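Local coordinates for uncharacterized protein Rv2277c (Mycobacterium tuberculosis, PDB 5VUG) that is of unknown function but has a TIM-barrel glycerophosphodiester phosphodiesterase domain and may hydrolyse phosphoric diesters, at residues 183-187 with 227-231; 251-257 with 277-281; 23-27 with 56-60. All blocks are in the same frame, centred on the assembly; numbering follows the deposited sequence.

Contact 1 (183-187 with 227-231); sequences LFNMA and AELWD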
loop_
_atom_site.group_PDB
_atom_site.type_symbol
_atom_site.label_atom_id
_atom_site.label_comp_id
_atom_site.label_asym_id
_atom_site.label_seq_id
_atom_site.Cartn_x
_atom_site.Cartn_y
_atom_site.Cartn_z
ATOM N N LEU A 183 -2.081 1.022 -10.974
ATOM C CA LEU A 183 -2.174 2.278 -10.235
ATOM C C LEU A 183 -1.203 2.305 -9.067
ATOM O O LEU A 183 -0.568 3.333 -8.806
ATOM C CB LEU A 183 -3.594 2.478 -9.715
ATOM C CG LEU A 183 -4.625 2.894 -10.761
ATOM C CD1 LEU A 183 -6.006 2.796 -10.131
ATOM C CD2 LEU A 183 -4.333 4.314 -11.288
ATOM N N PHE A 184 -1.089 1.194 -8.335
ATOM C CA PHE A 184 -0.182 1.178 -7.196
ATOM C C PHE A 184 1.278 1.125 -7.628
ATOM O O PHE A 184 2.136 1.724 -6.964
ATOM C CB PHE A 184 -0.560 0.083 -6.196
ATOM C CG PHE A 184 -1.618 0.520 -5.216
ATOM C CD1 PHE A 184 -1.282 1.337 -4.141
ATOM C CD2 PHE A 184 -2.947 0.161 -5.389
ATOM C CE1 PHE A 184 -2.248 1.768 -3.240
ATOM C CE2 PHE A 184 -3.924 0.589 -4.486
ATOM C CZ PHE A 184 -3.566 1.391 -3.409
ATOM N N ASN A 185 1.594 0.438 -8.727
ATOM C CA ASN A 185 2.959 0.528 -9.245
ATOM C C ASN A 185 3.304 1.966 -9.614
ATOM O O ASN A 185 4.380 2.468 -9.269
ATOM C CB ASN A 185 3.153 -0.402 -10.447
ATOM C CG ASN A 185 3.535 -1.820 -10.041
ATOM O OD1 ASN A 185 4.163 -2.036 -9.001
ATOM N ND2 ASN A 185 3.162 -2.798 -10.871
HETATM N N MSE A 186 2.399 2.657 -10.302
HETATM C CA MSE A 186 2.687 4.052 -10.623
HETATM C C MSE A 186 2.891 4.913 -9.370
HETATM O O MSE A 186 3.852 5.689 -9.292
HETATM C CB MSE A 186 1.626 4.646 -11.559
HETATM C CG MSE A 186 1.760 4.163 -12.987
HETATM SE SE MSE A 186 3.387 4.864 -13.818
HETATM C CE MSE A 186 2.969 6.764 -13.680
ATOM N N ALA A 187 2.008 4.748 -8.382
ATOM C CA ALA A 187 2.063 5.592 -7.194
ATOM C C ALA A 187 3.298 5.297 -6.351
ATOM O O ALA A 187 3.873 6.207 -5.743
ATOM C CB ALA A 187 0.798 5.402 -6.356
ATOM N N ALA A 227 -5.529 6.257 -0.329
ATOM C CA ALA A 227 -4.784 6.367 -1.577
ATOM C C ALA A 227 -5.549 7.219 -2.583
ATOM O O ALA A 227 -6.736 6.984 -2.831
ATOM C CB ALA A 227 -4.543 4.980 -2.168
ATOM N N GLU A 228 -4.863 8.202 -3.165
ATOM C CA GLU A 228 -5.384 9.018 -4.262
ATOM C C GLU A 228 -4.552 8.681 -5.500
ATOM O O GLU A 228 -3.474 9.246 -5.714
ATOM C CB GLU A 228 -5.308 10.493 -3.879
ATOM C CG GLU A 228 -6.094 10.799 -2.609
ATOM C CD GLU A 228 -5.991 12.257 -2.174
ATOM O OE1 GLU A 228 -5.615 13.116 -3.004
ATOM O OE2 GLU A 228 -6.297 12.542 -1.000
ATOM N N LEU A 229 -5.058 7.755 -6.318
ATOM C CA LEU A 229 -4.231 7.076 -7.310
ATOM C C LEU A 229 -4.280 7.685 -8.702
ATOM O O LEU A 229 -3.408 7.373 -9.523
ATOM C CB LEU A 229 -4.631 5.601 -7.402
ATOM C CG LEU A 229 -4.353 4.833 -6.107
ATOM C CD1 LEU A 229 -5.045 3.483 -6.168
ATOM C CD2 LEU A 229 -2.849 4.668 -5.870
ATOM N N TRP A 230 -5.271 8.525 -8.996
ATOM C CA TRP A 230 -5.392 9.145 -10.309
ATOM C C TRP A 230 -4.729 10.514 -10.278
ATOM O O TRP A 230 -5.144 11.393 -9.514
ATOM C CB TRP A 230 -6.860 9.299 -10.712
ATOM C CG TRP A 230 -7.598 8.017 -11.019
ATOM C CD1 TRP A 230 -8.684 7.521 -10.348
ATOM C CD2 TRP A 230 -7.329 7.090 -12.085
ATOM N NE1 TRP A 230 -9.103 6.343 -10.929
ATOM C CE2 TRP A 230 -8.288 6.058 -11.995
ATOM C CE3 TRP A 230 -6.370 7.034 -13.106
ATOM C CZ2 TRP A 230 -8.310 4.974 -12.880
ATOM C CZ3 TRP A 230 -6.392 5.958 -13.986
ATOM C CH2 TRP A 230 -7.358 4.943 -13.868
ATOM N N ASP A 231 -3.701 10.685 -11.108
ATOM C CA ASP A 231 -3.033 11.959 -11.335
ATOM C C ASP A 231 -2.634 12.011 -12.806
ATOM O O ASP A 231 -2.885 11.067 -13.563
ATOM C CB ASP A 231 -1.871 12.186 -10.352
ATOM C CG ASP A 231 -0.865 11.040 -10.326
ATOM O OD1 ASP A 231 -0.639 10.374 -11.357
ATOM O OD2 ASP A 231 -0.268 10.818 -9.253
HETATM O O HOH W 1 -1.000 6.080 -9.432
#

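Contact 2 (251-257 with 277-281); sequences VKTVDDY and QQWRH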
loop_
_atom_site.group_PDB
_atom_site.type_symbol
_atom_site.label_atom_id
_atom_site.label_comp_id
_atom_site.label_asym_id
_atom_site.label_seq_id
_atom_site.Cartn_x
_atom_site.Cartn_y
_atom_site.Cartn_z
ATOM N N VAL A 251 -17.075 9.953 -7.371
ATOM C CA VAL A 251 -16.856 11.378 -7.600
ATOM C C VAL A 251 -18.053 12.104 -6.994
ATOM O O VAL A 251 -19.171 12.019 -7.512
ATOM C CB VAL A 251 -16.693 11.677 -9.095
ATOM C CG1 VAL A 251 -16.578 13.192 -9.355
ATOM C CG2 VAL A 251 -15.468 10.911 -9.654
ATOM N N LYS A 252 -17.825 12.784 -5.872
ATOM C CA LYS A 252 -18.890 13.362 -5.049
ATOM C C LYS A 252 -18.871 14.878 -4.992
ATOM O O LYS A 252 -19.930 15.504 -5.086
ATOM C CB LYS A 252 -18.806 12.829 -3.610
ATOM C CG LYS A 252 -18.768 11.313 -3.497
ATOM C CD LYS A 252 -18.649 10.867 -2.047
ATOM C CE LYS A 252 -17.879 9.565 -1.953
ATOM N NZ LYS A 252 -16.510 9.751 -2.524
ATOM N N THR A 253 -17.703 15.488 -4.814
ATOM C CA THR A 253 -17.604 16.921 -4.578
ATOM C C THR A 253 -17.166 17.631 -5.850
ATOM O O THR A 253 -16.615 17.023 -6.770
ATOM C CB THR A 253 -16.578 17.213 -3.480
ATOM O OG1 THR A 253 -15.271 16.852 -3.947
ATOM C CG2 THR A 253 -16.890 16.411 -2.235
ATOM N N VAL A 254 -17.405 18.944 -5.882
ATOM C CA VAL A 254 -16.879 19.742 -6.985
ATOM C C VAL A 254 -15.362 19.634 -7.046
ATOM O O VAL A 254 -14.772 19.678 -8.127
ATOM C CB VAL A 254 -17.376 21.204 -6.927
ATOM C CG1 VAL A 254 -16.731 21.954 -5.771
ATOM C CG2 VAL A 254 -17.092 21.904 -8.240
ATOM N N ASP A 255 -14.706 19.452 -5.899
ATOM C CA ASP A 255 -13.259 19.274 -5.906
ATOM C C ASP A 255 -12.869 17.977 -6.600
ATOM O O ASP A 255 -11.890 17.939 -7.357
ATOM C CB ASP A 255 -12.751 19.315 -4.469
ATOM C CG ASP A 255 -13.223 20.553 -3.742
ATOM O OD1 ASP A 255 -12.681 21.644 -4.027
ATOM O OD2 ASP A 255 -14.172 20.446 -2.933
ATOM N N ASP A 256 -13.640 16.913 -6.374
ATOM C CA ASP A 256 -13.432 15.674 -7.115
ATOM C C ASP A 256 -13.584 15.909 -8.611
ATOM O O ASP A 256 -12.769 15.436 -9.415
ATOM C CB ASP A 256 -14.446 14.623 -6.666
ATOM C CG ASP A 256 -14.249 14.165 -5.234
ATOM O OD1 ASP A 256 -13.124 14.288 -4.690
ATOM O OD2 ASP A 256 -15.234 13.640 -4.665
ATOM N N TYR A 257 -14.652 16.608 -9.011
ATOM C CA TYR A 257 -14.850 16.881 -10.432
ATOM C C TYR A 257 -13.697 17.690 -11.013
ATOM O O TYR A 257 -13.204 17.380 -12.102
ATOM C CB TYR A 257 -16.183 17.586 -10.678
ATOM C CG TYR A 257 -16.399 17.882 -12.144
ATOM C CD1 TYR A 257 -16.741 16.864 -13.039
ATOM C CD2 TYR A 257 -16.223 19.166 -12.646
ATOM C CE1 TYR A 257 -16.913 17.126 -14.388
ATOM C CE2 TYR A 257 -16.397 19.440 -13.978
ATOM C CZ TYR A 257 -16.743 18.425 -14.848
ATOM O OH TYR A 257 -16.914 18.726 -16.172
ATOM N N GLN A 277 -25.053 18.125 -13.117
ATOM C CA GLN A 277 -25.477 19.130 -14.091
ATOM C C GLN A 277 -24.832 20.481 -13.812
ATOM O O GLN A 277 -24.443 21.192 -14.742
ATOM C CB GLN A 277 -26.996 19.310 -14.042
ATOM C CG GLN A 277 -27.801 18.361 -14.879
ATOM C CD GLN A 277 -29.259 18.781 -14.958
ATOM O OE1 GLN A 277 -29.822 19.289 -13.988
ATOM N NE2 GLN A 277 -29.871 18.588 -16.120
ATOM N N GLN A 278 -24.723 20.855 -12.532
ATOM C CA GLN A 278 -24.162 22.151 -12.171
ATOM C C GLN A 278 -22.677 22.256 -12.483
ATOM O O GLN A 278 -22.148 23.370 -12.540
ATOM C CB GLN A 278 -24.395 22.434 -10.686
ATOM C CG GLN A 278 -25.848 22.331 -10.282
ATOM C CD GLN A 278 -26.717 23.320 -11.023
ATOM O OE1 GLN A 278 -26.389 24.505 -11.108
ATOM N NE2 GLN A 278 -27.824 22.839 -11.579
ATOM N N TRP A 279 -21.995 21.130 -12.677
ATOM C CA TRP A 279 -20.574 21.153 -12.988
ATOM C C TRP A 279 -20.306 21.482 -14.445
ATOM O O TRP A 279 -19.152 21.742 -14.809
ATOM C CB TRP A 279 -19.961 19.794 -12.671
ATOM C CG TRP A 279 -20.021 19.424 -11.228
ATOM C CD1 TRP A 279 -20.224 20.259 -10.162
ATOM C CD2 TRP A 279 -19.876 18.110 -10.689
ATOM N NE1 TRP A 279 -20.209 19.536 -8.992
ATOM C CE2 TRP A 279 -19.995 18.214 -9.290
ATOM C CE3 TRP A 279 -19.657 16.853 -11.257
ATOM C CZ2 TRP A 279 -19.901 17.105 -8.448
ATOM C CZ3 TRP A 279 -19.554 15.754 -10.425
ATOM C CH2 TRP A 279 -19.681 15.885 -9.035
ATOM N N ARG A 280 -21.342 21.491 -15.280
ATOM C CA ARG A 280 -21.190 21.732 -16.704
ATOM C C ARG A 280 -21.783 23.067 -17.139
ATOM O O ARG A 280 -21.874 23.329 -18.341
ATOM C CB ARG A 280 -21.756 20.556 -17.501
ATOM C CG ARG A 280 -21.135 19.214 -17.098
ATOM C CD ARG A 280 -21.352 18.146 -18.160
ATOM N NE ARG A 280 -20.586 18.439 -19.367
ATOM C CZ ARG A 280 -20.889 17.982 -20.581
ATOM N NH1 ARG A 280 -20.130 18.310 -21.621
ATOM N NH2 ARG A 280 -21.952 17.205 -20.756
ATOM N N HIS A 281 -22.166 23.923 -16.191
ATOM C CA HIS A 281 -22.540 25.308 -16.503
ATOM C C HIS A 281 -22.289 26.213 -15.299
ATOM O O HIS A 281 -22.569 27.418 -15.313
ATOM C CB HIS A 281 -23.999 25.404 -16.946
ATOM C CG HIS A 281 -24.984 24.994 -15.893
ATOM N ND1 HIS A 281 -25.846 23.931 -16.057
ATOM C CD2 HIS A 281 -25.248 25.506 -14.666
ATOM C CE1 HIS A 281 -26.600 23.809 -14.980
ATOM N NE2 HIS A 281 -26.254 24.750 -14.119
ATOM O OXT HIS A 281 -21.799 25.750 -14.270
HETATM O O HOH W 2 -17.177 21.318 -16.649
#

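Contact 3 (23-27 with 56-60); sequences FPENT and LYRPS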
loop_
_atom_site.group_PDB
_atom_site.type_symbol
_atom_site.label_atom_id
_atom_site.label_comp_id
_atom_site.label_asym_id
_atom_site.label_seq_id
_atom_site.Cartn_x
_atom_site.Cartn_y
_atom_site.Cartn_z
ATOM N N PHE A 23 -32.907 9.408 -6.996
ATOM C CA PHE A 23 -34.092 8.568 -7.111
ATOM C C PHE A 23 -33.691 7.156 -6.725
ATOM O O PHE A 23 -32.496 6.840 -6.696
ATOM C CB PHE A 23 -34.637 8.573 -8.548
ATOM C CG PHE A 23 -35.171 9.905 -8.981
ATOM C CD1 PHE A 23 -36.485 10.262 -8.705
ATOM C CD2 PHE A 23 -34.352 10.811 -9.643
ATOM C CE1 PHE A 23 -36.970 11.493 -9.088
ATOM C CE2 PHE A 23 -34.833 12.055 -10.026
ATOM C CZ PHE A 23 -36.143 12.392 -9.759
ATOM N N PRO A 24 -34.672 6.274 -6.409
ATOM C CA PRO A 24 -34.330 4.896 -6.014
ATOM C C PRO A 24 -33.375 4.226 -6.989
ATOM O O PRO A 24 -33.647 4.165 -8.194
ATOM C CB PRO A 24 -35.694 4.196 -5.989
ATOM C CG PRO A 24 -36.638 5.308 -5.566
ATOM C CD PRO A 24 -36.120 6.535 -6.285
ATOM N N GLU A 25 -32.239 3.757 -6.482
ATOM C CA GLU A 25 -31.189 3.264 -7.362
ATOM C C GLU A 25 -31.673 2.065 -8.170
ATOM O O GLU A 25 -32.519 1.283 -7.730
ATOM C CB GLU A 25 -29.950 2.887 -6.554
ATOM C CG GLU A 25 -30.183 1.804 -5.503
ATOM C CD GLU A 25 -28.904 1.383 -4.842
ATOM O OE1 GLU A 25 -28.300 2.216 -4.144
ATOM O OE2 GLU A 25 -28.492 0.224 -5.033
ATOM N N ASN A 26 -31.132 1.929 -9.379
ATOM C CA ASN A 26 -31.381 0.746 -10.194
ATOM C C ASN A 26 -32.870 0.532 -10.507
ATOM O O ASN A 26 -33.338 -0.604 -10.613
ATOM C CB ASN A 26 -30.743 -0.501 -9.572
ATOM C CG ASN A 26 -29.235 -0.527 -9.743
ATOM O OD1 ASN A 26 -28.719 -0.248 -10.836
ATOM N ND2 ASN A 26 -28.514 -0.874 -8.667
ATOM N N THR A 27 -33.617 1.626 -10.697
ATOM C CA THR A 27 -35.008 1.557 -11.142
ATOM C C THR A 27 -35.171 2.301 -12.462
ATOM O O THR A 27 -34.356 3.152 -12.816
ATOM C CB THR A 27 -35.989 2.149 -10.111
ATOM O OG1 THR A 27 -35.713 3.544 -9.934
ATOM C CG2 THR A 27 -35.874 1.405 -8.775
ATOM N N LEU A 56 -32.055 -5.644 -12.238
ATOM C CA LEU A 56 -31.185 -4.637 -11.631
ATOM C C LEU A 56 -31.378 -4.657 -10.120
ATOM O O LEU A 56 -32.486 -4.421 -9.629
ATOM C CB LEU A 56 -31.468 -3.233 -12.167
ATOM C CG LEU A 56 -31.357 -3.016 -13.676
ATOM C CD1 LEU A 56 -31.344 -1.517 -13.960
ATOM C CD2 LEU A 56 -30.097 -3.696 -14.247
ATOM N N TYR A 57 -30.301 -4.945 -9.389
ATOM C CA TYR A 57 -30.329 -4.946 -7.931
ATOM C C TYR A 57 -28.894 -5.026 -7.431
ATOM O O TYR A 57 -28.108 -5.839 -7.926
ATOM C CB TYR A 57 -31.183 -6.094 -7.357
ATOM C CG TYR A 57 -31.465 -5.872 -5.893
ATOM C CD1 TYR A 57 -32.333 -4.859 -5.484
ATOM C CD2 TYR A 57 -30.831 -6.627 -4.917
ATOM C CE1 TYR A 57 -32.583 -4.628 -4.145
ATOM C CE2 TYR A 57 -31.073 -6.393 -3.566
ATOM C CZ TYR A 57 -31.948 -5.381 -3.196
ATOM O OH TYR A 57 -32.206 -5.090 -1.876
ATOM N N ARG A 58 -28.530 -4.156 -6.491
ATOM C CA ARG A 58 -27.148 -4.084 -6.004
ATOM C C ARG A 58 -26.885 -4.881 -4.720
ATOM O O ARG A 58 -25.902 -5.635 -4.661
ATOM C CB ARG A 58 -26.693 -2.623 -5.888
ATOM C CG ARG A 58 -25.323 -2.402 -5.274
ATOM C CD ARG A 58 -25.366 -2.040 -3.804
ATOM N NE ARG A 58 -26.278 -0.940 -3.470
ATOM C CZ ARG A 58 -26.521 -0.574 -2.212
ATOM N NH1 ARG A 58 -25.910 -1.212 -1.221
ATOM N NH2 ARG A 58 -27.364 0.408 -1.938
ATOM N N PRO A 59 -27.694 -4.747 -3.667
ATOM C CA PRO A 59 -27.363 -5.427 -2.406
ATOM C C PRO A 59 -27.435 -6.946 -2.519
ATOM O O PRO A 59 -28.035 -7.515 -3.433
ATOM C CB PRO A 59 -28.422 -4.900 -1.432
ATOM C CG PRO A 59 -28.824 -3.580 -1.997
ATOM C CD PRO A 59 -28.811 -3.801 -3.488
ATOM N N SER A 60 -26.818 -7.615 -1.544
ATOM C CA SER A 60 -26.878 -9.074 -1.549
ATOM C C SER A 60 -28.258 -9.589 -1.142
ATOM O O SER A 60 -28.665 -10.672 -1.580
ATOM C CB SER A 60 -25.774 -9.658 -0.672
ATOM O OG SER A 60 -25.872 -9.165 0.648
HETATM O O HOH W 3 -29.990 -1.733 -6.238
HETATM O O HOH W 4 -33.834 -2.368 -8.361
#

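Contact 1 (183-187 with 227-231)
Leu229 lies over one face of the Phe184 ring: its CD1 is 4.0 Å from the ring centroid and 29° off the normal, which meets the geometry of a CH-pi contact, and the nearest ring atom, Phe184 CE2, is 3.5 Å from Leu229 CD1. The same leucine reaches Ala187, one helical turn beyond Leu183, with 3.8 Å between Leu229 CD2 and Ala187 CB, while Leu183 CB is 4.0 Å from Leu229 CD1. Leu229 thus wedges between three residues of helix 176-189. A second CH-pi contact runs the other way. Leu183 CD2 sits 3.9 Å from the centroid of the Trp230 six-membered ring, only 14° off its normal, while the indole NE1 donates to Phe204 O on strand 201-205. Ala227 CB completes the apolar patch, 3.9 Å from Phe184 CZ. The polar content between the segments is water-mediated: water 1 lies 2.9 Å from Leu183 O and 2.7 Å from Leu229 O, and the latter carbonyl is also bonded by Ser234 OG. The second subunit closes the outer side, with its Val212 on Phe184 and its Leu188 on Ala187. At the end of the loop Asp231 is the N-cap of helix 232-239, so the contact packs one helix of the TIM-barrel shell against the strand-to-helix loop that starts the next.

Contact 2 (251-257 with 277-281)
Trp279, near the C-terminus, packs on the start of helix 254-263, which opens with a capping box; both belong to the last beta-alpha repeats of the TIM barrel. Val251 comes first, its CG1 4.1 Å from Trp279 CZ3, and its backbone is hydrogen-bonded to Leu269 in strand 267-270. At Lys252 the carbonyl O approaches the edge of the indole, 3.7 Å from Trp279 CZ2, while NZ turns back to Ala250 O. Thr253 is the N-cap: Asp256 N donates to Thr253 OG1 at 2.9 Å and Thr253 N returns the bond to Asp256 OD2 at 3.1 Å, the reciprocal pair that defines the box. Lys252 N also donates to Asp256 OD2, at 3.0 Å, and Asp256 OD1 is engaged by His207. With the helix start thus fixed, Val254 presents CG2 4.0 Å from Trp279 CD1. Tyr257, one turn on, makes the closest approach, 3.4 Å from its CD1 to Trp279 CE3. Its ring and the five-membered ring of Trp279 form an offset stack, with centroids 5.0 Å apart and planes at 23°. Two CH-pi contacts reinforce it: Tyr257 CB is 3.7 Å from the Trp279 six-membered centroid, and Trp279 CB is 3.9 Å from the Tyr257 centroid. Beyond the indole, Arg280 NE forms a salt bridge with Asp10. Where the tyrosine emerges from the stack, water 2 bridges the segments, 2.6 Å from Tyr257 OH and donating to Trp279 O at 2.7 Å.

Contact 3 (23-27 with 56-60)
Glu25 and Arg58 form a two-pronged salt bridge: Arg58 NE donates to Glu25 OE2 at 2.9 Å (148°) and Arg58 NH2 to Glu25 OE1 at 3.0 Å (163°), so the carboxylate meets the guanidinium along its edge. Glu25 OE1 has further partners in Arg17 NH2 and Thr20 OG1, which places two arginines close together on one carboxylate. Glu25 OE2 accepts from water 3 at 2.7 Å. The same water accepts from Asn26 ND2 at 3.0 Å and from Arg58 N at 2.8 Å, tying two side chains of 23-27 to a backbone N of 56-60. Water 4 plays a simpler part, donating to Asn26 O at 2.9 Å and to Leu56 O at 2.8 Å. The other end of the Asn26 amide is satisfied too, since OD1 accepts from Thr45 N. Pro24 to Thr27 is a type II beta turn, with Asn26 in its left-handed position (59°/35°); Thr27 OG1 donates to Pro24 O at 2.8 Å and, as N-cap of helix 28-36, accepts from Ala30 N. Apolar contact is limited to places such as Asn26 CB against Leu56 CB, 3.8 Å apart. Glu25 thus offsets the charge of Arg58 and Arg17, implying a basic patch held in place beside a pocket, with a bound glycerol about 6 Å from the Arg58 side chain.

Along the chain contact 3 comes first, then contact 1, then contact 2, each closing before the next opens. Contacts 1 and 3 lie on opposite sides of the chain's centre, centres 30 Å apart; contact 2 is 21 Å from contact 1 and 23 Å from contact 3, centre to centre, without touching. The barrel sheet connects them: strands 12-16 and 41-48 adjoin contact 3, strand 267-270 supports contact 2, and strand 201-205 backs contact 1. Leu206 and His207 border contacts 1 and 2. Contact 3, with a glycerol near Arg58, probably lines the pocket; contact 1 packs helix 176-189 on a loop and meets the second subunit, contact 2 helix 254-263 on the C-terminal tail.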